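Local atomic coordinates of malic enzyme (Entamoeba histolytica, PDB entry 3NV9), a protein that probably oxidises and decarboxylates malate to pyruvate as a dimeric malic enzyme, with NADP or NAD as the electron acceptor. Residues A[437-440]-A[441-444]; A[445-448]-A[449-452]; A[312-315]-A[316-319]; A[334-337]-A[338-342]; A[147-150]-A[151-154]. All coordinates share one frame; numbering follows the deposited sequence.

Contact 1: residues A[437-440]-A[441-444]; sequences TWQQ and VYDI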
loop_
_atom_site.group_PDB
_atom_site.type_symbol
_atom_site.label_atom_id
_atom_site.label_comp_id
_atom_site.label_asym_id
_atom_site.label_seq_id
_atom_site.Cartn_x
_atom_site.Cartn_y
_atom_site.Cartn_z
ATOM N N THR A 437 -29.718 -6.456 1.937
ATOM C CA THR A 437 -30.516 -6.473 0.762
ATOM C C THR A 437 -29.725 -5.772 -0.366
ATOM O O THR A 437 -28.643 -5.214 -0.135
ATOM C CB THR A 437 -31.785 -5.689 1.011
ATOM O OG1 THR A 437 -31.417 -4.417 1.579
ATOM C CG2 THR A 437 -32.735 -6.461 1.983
ATOM N N TRP A 438 -30.303 -5.756 -1.557
ATOM C CA TRP A 438 -29.688 -5.066 -2.681
ATOM C C TRP A 438 -29.500 -3.574 -2.315
ATOM O O TRP A 438 -28.404 -2.984 -2.523
ATOM C CB TRP A 438 -30.538 -5.266 -3.943
ATOM C CG TRP A 438 -29.953 -4.680 -5.158
ATOM C CD1 TRP A 438 -29.224 -5.321 -6.106
ATOM C CD2 TRP A 438 -30.036 -3.303 -5.578
ATOM N NE1 TRP A 438 -28.853 -4.443 -7.089
ATOM C CE2 TRP A 438 -29.333 -3.199 -6.788
ATOM C CE3 TRP A 438 -30.658 -2.161 -5.055
ATOM C CZ2 TRP A 438 -29.221 -2.013 -7.482
ATOM C CZ3 TRP A 438 -30.530 -0.956 -5.738
ATOM C CH2 TRP A 438 -29.815 -0.894 -6.943
ATOM N N GLN A 439 -30.545 -2.969 -1.730
ATOM C CA GLN A 439 -30.488 -1.533 -1.463
ATOM C C GLN A 439 -29.416 -1.208 -0.421
ATOM O O GLN A 439 -28.735 -0.195 -0.536
ATOM C CB GLN A 439 -31.851 -0.986 -1.020
ATOM C CG GLN A 439 -31.879 0.535 -0.881
ATOM C CD GLN A 439 -31.662 1.262 -2.219
ATOM O OE1 GLN A 439 -32.445 1.095 -3.215
ATOM N NE2 GLN A 439 -30.583 2.056 -2.269
ATOM N N GLN A 440 -29.298 -2.035 0.610
ATOM C CA GLN A 440 -28.318 -1.775 1.662
ATOM C C GLN A 440 -26.904 -1.823 1.084
ATOM O O GLN A 440 -26.055 -1.055 1.525
ATOM C CB GLN A 440 -28.411 -2.780 2.823
ATOM C CG GLN A 440 -29.694 -2.640 3.675
ATOM C CD GLN A 440 -29.883 -3.848 4.587
ATOM O OE1 GLN A 440 -29.668 -4.971 4.159
ATOM N NE2 GLN A 440 -30.262 -3.613 5.868
ATOM N N VAL A 441 -26.669 -2.717 0.127
ATOM C CA VAL A 441 -25.345 -2.893 -0.452
ATOM C C VAL A 441 -25.052 -1.759 -1.395
ATOM O O VAL A 441 -23.979 -1.173 -1.334
ATOM C CB VAL A 441 -25.165 -4.283 -1.141
ATOM C CG1 VAL A 441 -23.871 -4.335 -2.001
ATOM C CG2 VAL A 441 -25.074 -5.309 -0.071
ATOM N N TYR A 442 -26.051 -1.411 -2.212
ATOM C CA TYR A 442 -25.996 -0.263 -3.104
ATOM C C TYR A 442 -25.644 0.957 -2.318
ATOM O O TYR A 442 -24.726 1.722 -2.711
ATOM C CB TYR A 442 -27.326 -0.082 -3.905
ATOM C CG TYR A 442 -27.249 1.031 -4.962
ATOM C CD1 TYR A 442 -27.038 0.744 -6.339
ATOM C CD2 TYR A 442 -27.378 2.364 -4.578
ATOM C CE1 TYR A 442 -26.980 1.744 -7.275
ATOM C CE2 TYR A 442 -27.299 3.384 -5.505
ATOM C CZ TYR A 442 -27.094 3.066 -6.823
ATOM O OH TYR A 442 -27.023 4.117 -7.664
ATOM N N ASP A 443 -26.344 1.153 -1.192
ATOM C CA ASP A 443 -26.145 2.368 -0.367
ATOM C C ASP A 443 -24.687 2.512 0.132
ATOM O O ASP A 443 -24.110 3.630 0.153
ATOM C CB ASP A 443 -27.023 2.312 0.872
ATOM C CG ASP A 443 -28.519 2.588 0.590
ATOM O OD1 ASP A 443 -28.869 3.045 -0.520
ATOM O OD2 ASP A 443 -29.321 2.372 1.554
ATOM N N ILE A 444 -24.099 1.390 0.540
ATOM C CA ILE A 444 -22.742 1.402 1.069
ATOM C C ILE A 444 -21.773 1.720 -0.064
ATOM O O ILE A 444 -20.798 2.443 0.118
ATOM C CB ILE A 444 -22.422 0.021 1.693
ATOM C CG1 ILE A 444 -23.340 -0.257 2.888
ATOM C CG2 ILE A 444 -20.940 -0.119 2.092
ATOM C CD1 ILE A 444 -23.206 -1.719 3.496
#

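Contact 2: residues A[445-448]-A[449-452]; sequences AEHD and IKEA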
loop_
_atom_site.group_PDB
_atom_site.type_symbol
_atom_site.label_atom_id
_atom_site.label_comp_id
_atom_site.label_asym_id
_atom_site.label_seq_id
_atom_site.Cartn_x
_atom_site.Cartn_y
_atom_site.Cartn_z
ATOM N N ALA A 445 -22.054 1.197 -1.242
ATOM C CA ALA A 445 -21.125 1.347 -2.358
ATOM C C ALA A 445 -21.205 2.782 -2.808
ATOM O O ALA A 445 -20.189 3.440 -2.996
ATOM C CB ALA A 445 -21.493 0.396 -3.491
ATOM N N GLU A 446 -22.437 3.271 -2.955
ATOM C CA GLU A 446 -22.642 4.588 -3.483
ATOM C C GLU A 446 -22.047 5.629 -2.547
ATOM O O GLU A 446 -21.429 6.594 -3.003
ATOM C CB GLU A 446 -24.123 4.881 -3.676
ATOM C CG GLU A 446 -24.312 6.321 -4.072
ATOM C CD GLU A 446 -25.746 6.617 -4.329
ATOM O OE1 GLU A 446 -26.569 6.274 -3.435
ATOM O OE2 GLU A 446 -26.046 7.172 -5.418
ATOM N N HIS A 447 -22.223 5.416 -1.240
ATOM C CA HIS A 447 -21.720 6.350 -0.262
ATOM C C HIS A 447 -20.193 6.388 -0.291
ATOM O O HIS A 447 -19.599 7.473 -0.233
ATOM C CB HIS A 447 -22.211 5.986 1.138
ATOM C CG HIS A 447 -21.566 6.795 2.225
ATOM N ND1 HIS A 447 -20.588 6.277 3.056
ATOM C CD2 HIS A 447 -21.720 8.096 2.590
ATOM C CE1 HIS A 447 -20.192 7.218 3.911
ATOM N NE2 HIS A 447 -20.859 8.329 3.648
ATOM N N ASP A 448 -19.551 5.222 -0.400
ATOM C CA ASP A 448 -18.080 5.173 -0.504
ATOM C C ASP A 448 -17.459 5.842 -1.773
ATOM O O ASP A 448 -16.464 6.556 -1.689
ATOM C CB ASP A 448 -17.567 3.733 -0.330
ATOM C CG ASP A 448 -17.747 3.196 1.098
ATOM O OD1 ASP A 448 -18.254 3.911 2.004
ATOM O OD2 ASP A 448 -17.368 2.035 1.313
ATOM N N ILE A 449 -18.088 5.616 -2.903
ATOM C CA ILE A 449 -17.628 6.055 -4.198
ATOM C C ILE A 449 -17.807 7.571 -4.268
ATOM O O ILE A 449 -16.852 8.282 -4.595
ATOM C CB ILE A 449 -18.450 5.307 -5.294
ATOM C CG1 ILE A 449 -17.994 3.846 -5.354
ATOM C CG2 ILE A 449 -18.354 5.978 -6.633
ATOM C CD1 ILE A 449 -18.960 2.922 -6.023
ATOM N N LYS A 450 -18.997 8.051 -3.892
ATOM C CA LYS A 450 -19.275 9.497 -3.708
ATOM C C LYS A 450 -18.319 10.223 -2.744
ATOM O O LYS A 450 -17.846 11.303 -3.042
ATOM C CB LYS A 450 -20.754 9.681 -3.261
ATOM C CG LYS A 450 -21.177 11.119 -2.889
ATOM C CD LYS A 450 -22.645 11.127 -2.282
ATOM C CE LYS A 450 -22.806 12.075 -1.070
ATOM N NZ LYS A 450 -21.998 11.573 0.142
ATOM N N GLU A 451 -18.041 9.634 -1.590
ATOM C CA GLU A 451 -17.054 10.194 -0.680
ATOM C C GLU A 451 -15.649 10.253 -1.323
ATOM O O GLU A 451 -14.902 11.218 -1.132
ATOM C CB GLU A 451 -16.974 9.348 0.603
ATOM C CG GLU A 451 -17.957 9.749 1.759
ATOM C CD GLU A 451 -18.015 11.269 2.006
ATOM O OE1 GLU A 451 -16.984 11.874 2.399
ATOM O OE2 GLU A 451 -19.098 11.874 1.768
ATOM N N ALA A 452 -15.299 9.235 -2.093
ATOM C CA ALA A 452 -13.957 9.157 -2.681
ATOM C C ALA A 452 -13.819 10.194 -3.773
ATOM O O ALA A 452 -12.817 10.925 -3.825
ATOM C CB ALA A 452 -13.664 7.721 -3.224
#

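Contact 3: residues A[312-315]-A[316-319]; sequences EWIK and SMGE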
loop_
_atom_site.group_PDB
_atom_site.type_symbol
_atom_site.label_atom_id
_atom_site.label_comp_id
_atom_site.label_asym_id
_atom_site.label_seq_id
_atom_site.Cartn_x
_atom_site.Cartn_y
_atom_site.Cartn_z
ATOM N N GLU A 312 -9.671 -8.522 -44.500
ATOM C CA GLU A 312 -10.297 -9.548 -45.326
ATOM C C GLU A 312 -11.110 -10.536 -44.467
ATOM O O GLU A 312 -12.151 -10.999 -44.898
ATOM C CB GLU A 312 -9.265 -10.279 -46.197
ATOM C CG GLU A 312 -8.491 -11.347 -45.453
ATOM C CD GLU A 312 -7.837 -12.387 -46.370
ATOM O OE1 GLU A 312 -8.337 -12.541 -47.516
ATOM O OE2 GLU A 312 -6.843 -13.057 -45.935
ATOM N N TRP A 313 -10.637 -10.881 -43.281
ATOM C CA TRP A 313 -11.452 -11.714 -42.372
ATOM C C TRP A 313 -12.808 -11.051 -42.107
ATOM O O TRP A 313 -13.848 -11.704 -42.169
ATOM C CB TRP A 313 -10.750 -11.923 -41.045
ATOM C CG TRP A 313 -9.473 -12.651 -41.133
ATOM C CD1 TRP A 313 -8.987 -13.371 -42.214
ATOM C CD2 TRP A 313 -8.517 -12.801 -40.093
ATOM N NE1 TRP A 313 -7.769 -13.924 -41.898
ATOM C CE2 TRP A 313 -7.468 -13.618 -40.598
ATOM C CE3 TRP A 313 -8.428 -12.319 -38.777
ATOM C CZ2 TRP A 313 -6.333 -13.946 -39.829
ATOM C CZ3 TRP A 313 -7.308 -12.661 -38.005
ATOM C CH2 TRP A 313 -6.271 -13.454 -38.541
ATOM N N ILE A 314 -12.768 -9.738 -41.850
ATOM C CA ILE A 314 -13.924 -8.932 -41.435
ATOM C C ILE A 314 -14.937 -8.866 -42.574
ATOM O O ILE A 314 -16.125 -9.142 -42.371
ATOM C CB ILE A 314 -13.455 -7.514 -40.927
ATOM C CG1 ILE A 314 -12.772 -7.644 -39.551
ATOM C CG2 ILE A 314 -14.589 -6.548 -40.818
ATOM C CD1 ILE A 314 -12.155 -6.340 -38.994
ATOM N N LYS A 315 -14.439 -8.499 -43.760
ATOM C CA LYS A 315 -15.175 -8.412 -44.999
ATOM C C LYS A 315 -15.942 -9.707 -45.286
ATOM O O LYS A 315 -16.994 -9.671 -45.865
ATOM C CB LYS A 315 -14.154 -8.113 -46.111
ATOM C CG LYS A 315 -14.717 -7.743 -47.451
ATOM C CD LYS A 315 -13.619 -7.131 -48.353
ATOM C CE LYS A 315 -12.950 -8.167 -49.313
ATOM N NZ LYS A 315 -13.802 -8.424 -50.547
ATOM N N SER A 316 -15.394 -10.851 -44.887
ATOM C CA SER A 316 -16.041 -12.136 -45.163
ATOM C C SER A 316 -17.105 -12.503 -44.121
ATOM O O SER A 316 -17.849 -13.452 -44.298
ATOM C CB SER A 316 -15.005 -13.251 -45.266
ATOM O OG SER A 316 -14.589 -13.705 -43.989
ATOM N N MET A 317 -17.173 -11.749 -43.027
ATOM C CA MET A 317 -18.158 -12.027 -41.982
ATOM C C MET A 317 -19.592 -11.768 -42.455
ATOM O O MET A 317 -19.810 -11.207 -43.519
ATOM C CB MET A 317 -17.822 -11.206 -40.728
ATOM C CG MET A 317 -16.555 -11.689 -40.026
ATOM S SD MET A 317 -16.417 -11.000 -38.366
ATOM C CE MET A 317 -16.096 -9.347 -38.835
ATOM N N GLY A 318 -20.566 -12.184 -41.660
ATOM C CA GLY A 318 -21.983 -11.980 -42.005
ATOM C C GLY A 318 -22.577 -10.566 -41.862
ATOM O O GLY A 318 -21.890 -9.532 -41.922
ATOM N N GLU A 319 -23.891 -10.538 -41.705
ATOM C CA GLU A 319 -24.647 -9.321 -41.573
ATOM C C GLU A 319 -24.209 -8.617 -40.272
ATOM O O GLU A 319 -24.217 -9.212 -39.176
ATOM C CB GLU A 319 -26.113 -9.735 -41.553
ATOM C CG GLU A 319 -27.085 -8.713 -41.009
ATOM C CD GLU A 319 -27.656 -7.798 -42.092
ATOM O OE1 GLU A 319 -26.848 -7.121 -42.801
ATOM O OE2 GLU A 319 -28.915 -7.767 -42.207
#

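Contact 4: residues A[334-337]-A[338-342]; sequences YPYE and AKEAG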
loop_
_atom_site.group_PDB
_atom_site.type_symbol
_atom_site.label_atom_id
_atom_site.label_comp_id
_atom_site.label_asym_id
_atom_site.label_seq_id
_atom_site.Cartn_x
_atom_site.Cartn_y
_atom_site.Cartn_z
ATOM N N TYR A 334 -7.206 -0.951 -36.307
ATOM C CA TYR A 334 -7.869 0.247 -35.792
ATOM C C TYR A 334 -9.337 0.274 -36.232
ATOM O O TYR A 334 -9.682 -0.273 -37.271
ATOM C CB TYR A 334 -7.173 1.554 -36.239
ATOM C CG TYR A 334 -5.875 1.908 -35.519
ATOM C CD1 TYR A 334 -4.640 1.845 -36.197
ATOM C CD2 TYR A 334 -5.881 2.358 -34.172
ATOM C CE1 TYR A 334 -3.451 2.201 -35.582
ATOM C CE2 TYR A 334 -4.685 2.729 -33.513
ATOM C CZ TYR A 334 -3.478 2.645 -34.243
ATOM O OH TYR A 334 -2.308 3.022 -33.666
ATOM N N PRO A 335 -10.200 0.908 -35.430
ATOM C CA PRO A 335 -11.638 1.011 -35.740
ATOM C C PRO A 335 -11.939 1.454 -37.177
ATOM O O PRO A 335 -12.781 0.828 -37.823
ATOM C CB PRO A 335 -12.143 2.070 -34.728
ATOM C CG PRO A 335 -11.218 1.876 -33.508
ATOM C CD PRO A 335 -9.885 1.323 -34.042
ATOM N N TYR A 336 -11.305 2.513 -37.690
ATOM C CA TYR A 336 -11.646 2.995 -39.052
ATOM C C TYR A 336 -11.294 1.934 -40.117
ATOM O O TYR A 336 -11.939 1.879 -41.188
ATOM C CB TYR A 336 -10.911 4.305 -39.414
ATOM C CG TYR A 336 -9.481 4.094 -39.907
ATOM C CD1 TYR A 336 -9.191 3.938 -41.271
ATOM C CD2 TYR A 336 -8.435 4.030 -39.003
ATOM C CE1 TYR A 336 -7.858 3.729 -41.736
ATOM C CE2 TYR A 336 -7.113 3.826 -39.430
ATOM C CZ TYR A 336 -6.821 3.682 -40.791
ATOM O OH TYR A 336 -5.516 3.459 -41.145
ATOM N N GLU A 337 -10.271 1.117 -39.838
ATOM C CA GLU A 337 -9.878 0.025 -40.790
ATOM C C GLU A 337 -10.936 -1.048 -40.749
ATOM O O GLU A 337 -11.343 -1.516 -41.797
ATOM C CB GLU A 337 -8.545 -0.636 -40.444
ATOM C CG GLU A 337 -7.368 0.289 -40.416
ATOM C CD GLU A 337 -6.090 -0.455 -40.072
ATOM O OE1 GLU A 337 -5.742 -0.484 -38.854
ATOM O OE2 GLU A 337 -5.456 -1.036 -41.009
ATOM N N ALA A 338 -11.368 -1.432 -39.527
ATOM C CA ALA A 338 -12.473 -2.399 -39.343
ATOM C C ALA A 338 -13.826 -1.909 -39.904
ATOM O O ALA A 338 -14.579 -2.695 -40.465
ATOM C CB ALA A 338 -12.612 -2.854 -37.851
ATOM N N LYS A 339 -14.110 -0.616 -39.780
ATOM C CA LYS A 339 -15.332 -0.025 -40.374
ATOM C C LYS A 339 -15.299 -0.060 -41.918
ATOM O O LYS A 339 -16.273 -0.456 -42.568
ATOM C CB LYS A 339 -15.562 1.396 -39.852
ATOM C CG LYS A 339 -16.111 1.474 -38.417
ATOM C CD LYS A 339 -17.645 1.340 -38.357
ATOM C CE LYS A 339 -18.129 0.997 -36.928
ATOM N NZ LYS A 339 -18.131 2.227 -36.056
ATOM N N GLU A 340 -14.161 0.348 -42.490
ATOM C CA GLU A 340 -13.965 0.372 -43.924
ATOM C C GLU A 340 -14.176 -1.013 -44.464
ATOM O O GLU A 340 -14.659 -1.158 -45.548
ATOM C CB GLU A 340 -12.531 0.784 -44.239
ATOM C CG GLU A 340 -12.334 2.268 -44.359
ATOM C CD GLU A 340 -10.883 2.677 -44.584
ATOM O OE1 GLU A 340 -9.930 1.835 -44.376
ATOM O OE2 GLU A 340 -10.723 3.876 -44.958
ATOM N N ALA A 341 -13.774 -2.028 -43.706
ATOM C CA ALA A 341 -13.958 -3.417 -44.109
ATOM C C ALA A 341 -15.359 -4.022 -43.829
ATOM O O ALA A 341 -15.559 -5.209 -44.051
ATOM C CB ALA A 341 -12.874 -4.280 -43.477
ATOM N N GLY A 342 -16.287 -3.231 -43.284
ATOM C CA GLY A 342 -17.683 -3.643 -43.135
ATOM C C GLY A 342 -18.183 -3.897 -41.724
ATOM O O GLY A 342 -19.320 -4.314 -41.545
#

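Contact 5: residues A[147-150]-A[151-154]; sequences DPDA and VIEF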
loop_
_atom_site.group_PDB
_atom_site.type_symbol
_atom_site.label_atom_id
_atom_site.label_comp_id
_atom_site.label_asym_id
_atom_site.label_seq_id
_atom_site.Cartn_x
_atom_site.Cartn_y
_atom_site.Cartn_z
ATOM N N ASP A 147 8.632 -17.984 -11.432
ATOM C CA ASP A 147 8.200 -19.138 -10.655
ATOM C C ASP A 147 6.830 -18.926 -9.994
ATOM O O ASP A 147 6.690 -18.189 -9.027
ATOM C CB ASP A 147 9.281 -19.436 -9.608
ATOM C CG ASP A 147 8.993 -20.641 -8.797
ATOM O OD1 ASP A 147 8.041 -21.377 -9.105
ATOM O OD2 ASP A 147 9.737 -20.842 -7.800
ATOM N N PRO A 148 5.818 -19.624 -10.489
ATOM C CA PRO A 148 4.463 -19.444 -9.941
ATOM C C PRO A 148 4.413 -19.700 -8.442
ATOM O O PRO A 148 3.703 -18.985 -7.716
ATOM C CB PRO A 148 3.638 -20.488 -10.649
ATOM C CG PRO A 148 4.638 -21.441 -11.325
ATOM C CD PRO A 148 5.974 -20.805 -11.354
ATOM N N ASP A 149 5.172 -20.699 -7.974
ATOM C CA ASP A 149 5.181 -21.052 -6.566
ATOM C C ASP A 149 5.684 -19.902 -5.704
ATOM O O ASP A 149 5.312 -19.787 -4.538
ATOM C CB ASP A 149 6.045 -22.332 -6.311
ATOM C CG ASP A 149 5.615 -23.539 -7.181
ATOM O OD1 ASP A 149 4.400 -23.739 -7.465
ATOM O OD2 ASP A 149 6.537 -24.307 -7.582
ATOM N N ALA A 150 6.553 -19.067 -6.276
ATOM C CA ALA A 150 7.016 -17.871 -5.585
ATOM C C ALA A 150 5.827 -16.877 -5.410
ATOM O O ALA A 150 5.628 -16.299 -4.337
ATOM C CB ALA A 150 8.176 -17.222 -6.344
ATOM N N VAL A 151 5.028 -16.732 -6.460
ATOM C CA VAL A 151 3.874 -15.848 -6.424
ATOM C C VAL A 151 2.891 -16.407 -5.393
ATOM O O VAL A 151 2.451 -15.676 -4.515
ATOM C CB VAL A 151 3.251 -15.587 -7.846
ATOM C CG1 VAL A 151 2.129 -14.545 -7.784
ATOM C CG2 VAL A 151 4.322 -15.074 -8.841
ATOM N N ILE A 152 2.669 -17.726 -5.418
ATOM C CA ILE A 152 1.740 -18.371 -4.452
ATOM C C ILE A 152 2.151 -18.136 -3.013
ATOM O O ILE A 152 1.332 -17.738 -2.161
ATOM C CB ILE A 152 1.571 -19.885 -4.737
ATOM C CG1 ILE A 152 0.784 -20.039 -6.038
ATOM C CG2 ILE A 152 0.820 -20.531 -3.649
ATOM C CD1 ILE A 152 0.833 -21.438 -6.704
ATOM N N GLU A 153 3.436 -18.373 -2.750
ATOM C CA GLU A 153 3.985 -18.227 -1.395
ATOM C C GLU A 153 3.847 -16.777 -0.940
ATOM O O GLU A 153 3.452 -16.506 0.217
ATOM C CB GLU A 153 5.473 -18.692 -1.319
ATOM C CG GLU A 153 6.096 -18.460 0.068
ATOM C CD GLU A 153 7.548 -18.991 0.187
ATOM O OE1 GLU A 153 8.124 -19.487 -0.796
ATOM O OE2 GLU A 153 8.107 -18.901 1.282
ATOM N N PHE A 154 4.190 -15.861 -1.862
ATOM C CA PHE A 154 4.201 -14.414 -1.597
ATOM C C PHE A 154 2.814 -13.925 -1.151
ATOM O O PHE A 154 2.656 -13.288 -0.117
ATOM C CB PHE A 154 4.695 -13.615 -2.835
ATOM C CG PHE A 154 4.709 -12.139 -2.611
ATOM C CD1 PHE A 154 5.859 -11.510 -2.194
ATOM C CD2 PHE A 154 3.539 -11.374 -2.792
ATOM C CE1 PHE A 154 5.872 -10.127 -1.945
ATOM C CE2 PHE A 154 3.529 -9.972 -2.554
ATOM C CZ PHE A 154 4.689 -9.354 -2.115
#

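Contact 1: residues A[437-440]-A[441-444]
Trp-438 and Tyr-442, one helical turn apart, form the closely packed half of this first stretch of helix 438-461. Both rings swing to the same flank because each CG stands anti to its own backbone N (chi1 -176° for Trp-438), and the two side chains run alongside one another. Their planes are nearly parallel, at 25°, but slid apart: the centroids of the Trp-438 six-membered ring and the Tyr-442 ring are 5.0 Å apart and overlap little. What sits over the indole face is the methylene of Tyr-442, whose CB lies 4.0 Å from the six-membered centroid in a CH-pi contact. The two rings come closest at Trp-438 CH2 and Tyr-442 CD1, 3.3 Å.

The polar flank is more exposed. Gln-439, bent at chi2, brings NE2 to within 2.6 Å of Asp-443 OD1; the acceptor lies close to the amide plane, yet the NH2 arrives from above the carboxylate, 42° out of its plane. At the helix start Thr-437 and Gln-440 make a capping box. Gln-440 OE1 takes the N-H of Thr-437 at 2.7 Å, while the return bond from Gln-440 N to Thr-437 OG1 is weak at 3.3 Å. The backbone bond from Tyr-442 N to Trp-438 O, 2.8 Å, belongs to the same turn.

Trp-438 and Tyr-442 rest on helix 413-428, where Trp-438 NE1 donates to Asp-420 and Tyr-442 touches Pro-415. Val-441, the buried residue of the group, touches Ala-422 of that helix and, like Ile-444, Ile-372 of helix 363-372.

Contact 2: residues A[445-448]-A[449-452]
His-447 and Glu-451 meet one turn apart on helix 438-461, with the glutamate's aliphatic part, not its carboxylate, over the ring. Glu-451 CG lies above one imidazole face, displaced toward the rim, 4.1 Å from the His-447 ring centroid and nearest to its NE2 at 3.7 Å. A bend at chi2 (-45°) takes the carboxylate off the ring and toward Lys-450 NZ, and its plane makes 31° with the imidazole. Lys-450, itself bent at its third and fourth torsions, curls round so that NZ reaches Glu-451 OE2 at 3.3 Å, a weakly bonded salt bridge between sequence neighbours. At another ring atom, ND1, His-447 makes a weak bond of 3.5 Å to Asp-448 OD1.

The buried flank is apolar. Ile-449 folds CG1 and CD1 back over the previous turn, putting CD1 3.3 Å from Ala-445 O and 4.4 Å from Ala-445 CB, with Pro-415 of helix 413-428 beyond.

Several of the charges have partners within and beyond the helix. Asp-448 OD2 forms a salt bridge with Lys-368, and Glu-451 OE1 bonds to ND1 of His-464 of the second subunit. Glu-451 is thus shared between its own lysine and the dimer partner. With Lys-450 and two carboxylates around it, the imidazole of His-447 probably feels opposing electrostatic influences on its ionisation.

Contact 3: residues A[312-315]-A[316-319]
The flat groups that meet across this contact are the peptide carbonyls of Trp-313 and Ile-314, approached by Ser-316 and Met-317. Met-317 N reaches Ile-314 O at 2.9 Å from above the carbonyl plane, 58° out of it and not on a lone pair. The Trp-313 carbonyl is met more nearly in plane: Ser-316 OG donates to its oxygen over 2.8 Å, tilted 30°. The Trp-313 indole turns away from residues 316-319 and packs against Ile-288, Ala-289 and Cys-292 of helix 288-292; its nearest atom is about 3 Å from a bound glycerol, probably from the crystallisation liquor.

Ser-316 follows helix 311-315. Its OG sits in the crowded position between the backbone N and carbonyl carbon (chi1 80°), which lets the hydroxyl fold back onto the carbonyl three residues earlier. Its N-H also points into the last turn, bonding to Glu-312 O at 3.2 Å and weakly to Trp-313 O.

Met-317 runs alongside Ile-314, pointing the same way. A bend at its last torsion brings the methyl against the isoleucine's CA and branch point, so that CE touches Ile-314 CG2 at 3.7 Å and Ile-314 CA at 3.4 Å. Both side chains also press on Val-323 of strand 322-325.

A helix ends with carbonyls that lack the next turn's N-H groups. Here the Ser-316 hydroxyl and the Met-317 amide supply donors to two of them, while the methionine methyl packs on Ile-314, so the chain leaves for strand 322-325 with these polar atoms partnered.

Contact 4: residues A[334-337]-A[338-342]
Tyr-334 O accepts from Ala-338 N at 3.0 Å, the first of four successive i to i+4 bonds through Ala-341 N, before Gly-342, with positive phi (111°), ends helix 335-340 in a Schellman motif and bonds its N back to Lys-339 O at 2.9 Å. The side chains group round Tyr-336. Its uncommon chi1 of 82° swings the ring over the Glu-337 side chain, whose CG lies 3.4 Å from the ring plane, toward the rim. Glu-340 runs alongside and presents its carboxylate at the ring's CD1 side. There OE2 lies in the ring plane at the edge, 4.0 Å from Tyr-336 CD1, while OE1 is obliquely placed at 3.8 Å from the same Tyr-336 CD1; the two planes stand 77° apart.

Glu-337, extended beyond CG, reaches back to the N-cap residue: its OE1 takes the N-H of Tyr-334 at 3.0 Å, on the anti side but tilted out of the carboxylate plane. The end of Lys-339 leads away from residues 334-337, its NZ in a salt bridge with Asp-402.

A carboxylate oxygen at the hydrogen-bearing edge of a ring is probably a mildly favourable arrangement. The negative charge of Glu-337 beside the helix start should likewise suit the helix dipole, whereas Glu-340, nearer the C-terminal end, is, if anything, probably disfavoured.

Contact 5: residues A[147-150]-A[151-154]
The opening turn of helix 148-158, in the N-terminal domain of the malic enzyme family, runs from Asp-147 at the N-cap into Val-151, with Pro-148 in the first helical position. Asp-147 closes an Asx turn: its OD1 accepts from Asp-149 N at 3.2 Å, the N-H arriving from well above the carboxylate plane, 61° out of it. The backbone oxygen of the same residue takes Ala-150 N at 2.9 Å and, weakly, Val-151 N at 3.4 Å. Regular helical bonds then take over, beginning with Ile-152 N to Pro-148 O at 2.8 Å and continuing with Phe-154 N to Ala-150 O.

Side-chain contact across the turn is modest and mostly made against carbonyls. Val-151 brings CB to 3.4 Å from Pro-148 O. Ile-152, with CG1 beside its backbone N (chi1 -70°), lays that carbon 3.5 Å from the same oxygen; both branched side chains thus touch the Pro-148 oxygen. Ile-152 CD1 also comes within 4.3 Å of Asp-149 OD1, the oxygen that forms a salt bridge with Lys-177. Glu-153 is extended and pairs with Arg-157 one turn further along.

Pro-148, Val-151 and Ile-152 face helix 174-185, touching Ile-178 and Leu-182 among others, and Val-151 also meets Ile-137 just after strand 131-136. On another flank the helix meets its dimer mate: the ring of Phe-154 stacks on Phe-154 of the second subunit, and Ala-150 packs against Arg-157 of that chain. In sequence the helix joins strands 131-136 and 164-167 of the parallel sheet.

How the contacts relate
Contacts 1 and 2 are consecutive portions of helix 438-461, both backed by helices 413-428 and 363-372; contact 1 lies at the surface, touched by no other subunit, whereas contact 2 is partly buried and reaches the dimer partner. Contacts 3 and 4, the first partly buried and the second at the surface, belong to the NAD-binding domain and meet where Ile-314 CD1 packs 3.7 Å from Ala-338 CB. Contact 5, remote and partly buried in the N-terminal domain, shares the dimer interface with contact 2, though through stacked rings instead of a polar bond. Side chains bond at the helix start in contacts 1, 4 and 5, whereas contact 3 secures a helix's exit.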